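Local coordinates for catalase-3 (Neurospora crassa, PDB 4AJ9) that breaks down hydrogen peroxide to water and dioxygen at a haem iron, protecting the cell from peroxide damage, at the interface of chains A and B. Numbering follows the deposited sequence. Chains: chain A/B, Catalase-3.

The interface of chains A and B. Residues chain A 260, 316-319; chain B 162-164.
Part of the two-fold symmetric subunit interface of the catalase tetramer, this patch lays a loop of chain B, residues 162-164, between helix 254-264 of chain A and the loop leading into helix 319-324. In A:Trp260, CG anti to the backbone N (chi1 -169°) and the ring turned across the CA-CB bond (chi2 -87°) present one indole face to the loop. Over that face, offset toward the rim of the six-membered ring, sits the CB methylene of B:Asn164, 3.3 Å from A:Trp260 CE3, a CH-pi contact. The amide plane stands steeply to the indole, and B:Asn164 ND2 lies over the five-membered ring, 4.1 Å from A:Trp260 NE1 and about as far from the other atoms of that ring. At the far rim of the six-membered ring, the main-chain O of B:Asp163 lies 3.4 Å from A:Trp260 CH2. B:Asp163 CB packs 3.8 Å from A:Trp260 CH2, its carboxylate turned well away from coplanarity with the ring. An alanine in place of A:Trp260 would remove the indole face and is likely to leave B:Asn164 CB and the B:Asp163 backbone less firmly packed. On the other flank A:Tyr319 CB touches B:Asp163 O at 3.5 Å, while A:Tyr319 CD2, on one side of the phenol ring, comes to 3.8 Å from the main-chain O of B:Asn164. The loop is pinned at the N-terminal end of helix 319-324, where A:Tyr319 N donates to B:Pro162 O across 2.8 Å, the bond nearly straight (164° at H) and nearly along the C=O axis.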
ATOM      1  N   TRP A 260      -2.599  13.296  30.191  1.00  6.20           N
ATOM      2  CA  TRP A 260      -3.164  14.490  29.583  1.00  8.77           C
ATOM      3  C   TRP A 260      -3.494  15.543  30.640  1.00  6.81           C
ATOM      4  O   TRP A 260      -3.124  16.709  30.487  1.00  6.88           O
ATOM      5  CB  TRP A 260      -4.427  14.141  28.799  1.00  5.47           C
ATOM      6  CG  TRP A 260      -4.909  15.271  27.933  1.00  9.58           C
ATOM      7  CD1 TRP A 260      -5.747  16.286  28.292  1.00  9.27           C
ATOM      8  CD2 TRP A 260      -4.568  15.499  26.564  1.00  9.83           C
ATOM      9  NE1 TRP A 260      -5.954  17.127  27.227  1.00  7.09           N
ATOM     10  CE2 TRP A 260      -5.241  16.666  26.153  1.00  8.31           C
ATOM     11  CE3 TRP A 260      -3.754  14.828  25.641  1.00 14.96           C
ATOM     12  CZ2 TRP A 260      -5.131  17.178  24.861  1.00  8.89           C
ATOM     13  CZ3 TRP A 260      -3.645  15.337  24.360  1.00 12.72           C
ATOM     14  CH2 TRP A 260      -4.328  16.498  23.983  1.00 11.25           C
ATOM     15  N   PRO A 316      -0.108  16.685  22.618  1.00  7.17           N
ATOM     16  CA  PRO A 316      -0.255  16.850  21.170  1.00  7.88           C
ATOM     17  C   PRO A 316      -1.503  17.665  20.821  1.00  4.21           C
ATOM     18  O   PRO A 316      -2.440  17.755  21.621  1.00  5.07           O
ATOM     19  CB  PRO A 316      -0.391  15.410  20.664  1.00  8.85           C
ATOM     20  CG  PRO A 316      -0.899  14.644  21.843  1.00  9.56           C
ATOM     21  CD  PRO A 316      -0.291  15.290  23.055  1.00  3.65           C
ATOM     22  N   MET A 317      -1.511  18.248  19.631  1.00  7.81           N
ATOM     23  CA  MET A 317      -2.683  18.956  19.126  1.00  6.60           C
ATOM     24  C   MET A 317      -3.603  17.990  18.370  1.00 11.15           C
ATOM     25  O   MET A 317      -4.823  18.093  18.451  1.00  6.35           O
ATOM     26  CB  MET A 317      -2.251  20.097  18.205  1.00  8.75           C
ATOM     27  CG  MET A 317      -3.410  20.827  17.523  1.00 11.61           C
ATOM     28  SD  MET A 317      -2.864  22.319  16.644  1.00 20.81           S
ATOM     29  CE  MET A 317      -2.496  23.407  18.029  1.00 22.11           C
ATOM     30  N   ASN A 318      -3.005  17.057  17.634  1.00  5.64           N
ATOM     31  CA  ASN A 318      -3.755  16.011  16.948  1.00  4.59           C
ATOM     32  C   ASN A 318      -3.129  14.674  17.253  1.00  3.27           C
ATOM     33  O   ASN A 318      -1.996  14.403  16.852  1.00  2.94           O
ATOM     34  CB  ASN A 318      -3.786  16.236  15.433  1.00  4.80           C
ATOM     35  CG  ASN A 318      -4.708  15.254  14.713  1.00  9.57           C
ATOM     36  OD1 ASN A 318      -4.260  14.228  14.186  1.00  9.39           O
ATOM     37  ND2 ASN A 318      -6.010  15.565  14.695  1.00  5.90           N
ATOM     38  N   TYR A 319      -3.873  13.832  17.962  1.00  4.54           N
ATOM     39  CA  TYR A 319      -3.343  12.542  18.395  1.00  3.90           C
ATOM     40  C   TYR A 319      -2.857  11.698  17.208  1.00  3.00           C
ATOM     41  O   TYR A 319      -1.741  11.202  17.224  1.00  4.79           O
ATOM     42  CB  TYR A 319      -4.404  11.781  19.193  1.00  5.55           C
ATOM     43  CG  TYR A 319      -3.971  10.412  19.681  1.00  2.23           C
ATOM     44  CD1 TYR A 319      -3.938   9.318  18.821  1.00  1.94           C
ATOM     45  CD2 TYR A 319      -3.630  10.213  21.012  1.00  3.88           C
ATOM     46  CE1 TYR A 319      -3.546   8.068  19.266  1.00  2.27           C
ATOM     47  CE2 TYR A 319      -3.248   8.960  21.480  1.00  2.64           C
ATOM     48  CZ  TYR A 319      -3.203   7.894  20.599  1.00  2.62           C
ATOM     49  OH  TYR A 319      -2.822   6.655  21.071  1.00  3.61           O
TER
ATOM     50  N   PRO B 162     -10.263  14.107  18.990  1.00  5.10           N
ATOM     51  CA  PRO B 162      -9.053  13.928  18.175  1.00  4.07           C
ATOM     52  C   PRO B 162      -7.762  14.513  18.774  1.00  7.06           C
ATOM     53  O   PRO B 162      -6.674  14.228  18.257  1.00  4.28           O
ATOM     54  CB  PRO B 162      -9.412  14.613  16.848  1.00  5.85           C
ATOM     55  CG  PRO B 162     -10.419  15.644  17.221  1.00  4.73           C
ATOM     56  CD  PRO B 162     -11.222  15.036  18.367  1.00  5.52           C
ATOM     57  N   ASP B 163      -7.863  15.323  19.822  1.00  4.71           N
ATOM     58  CA  ASP B 163      -6.650  15.792  20.489  1.00  5.21           C
ATOM     59  C   ASP B 163      -6.019  14.712  21.360  1.00  2.96           C
ATOM     60  O   ASP B 163      -4.814  14.502  21.293  1.00  6.83           O
ATOM     61  CB  ASP B 163      -6.859  17.101  21.278  1.00  6.90           C
ATOM     62  CG  ASP B 163      -8.119  17.097  22.121  1.00  5.94           C
ATOM     63  OD1 ASP B 163      -8.876  16.105  22.088  1.00  5.46           O
ATOM     64  OD2 ASP B 163      -8.372  18.116  22.803  1.00  8.01           O
ATOM     65  N   ASN B 164      -6.823  14.026  22.174  1.00  4.24           N
ATOM     66  CA  ASN B 164      -6.255  13.075  23.130  1.00  4.16           C
ATOM     67  C   ASN B 164      -6.677  11.627  22.916  1.00  5.61           C
ATOM     68  O   ASN B 164      -6.253  10.742  23.653  1.00  6.92           O
ATOM     69  CB  ASN B 164      -6.558  13.490  24.580  1.00  4.13           C
ATOM     70  CG  ASN B 164      -8.048  13.513  24.890  1.00  6.47           C
ATOM     71  OD1 ASN B 164      -8.879  13.116  24.069  1.00  5.51           O
ATOM     72  ND2 ASN B 164      -8.390  13.991  26.074  1.00  9.93           N
TER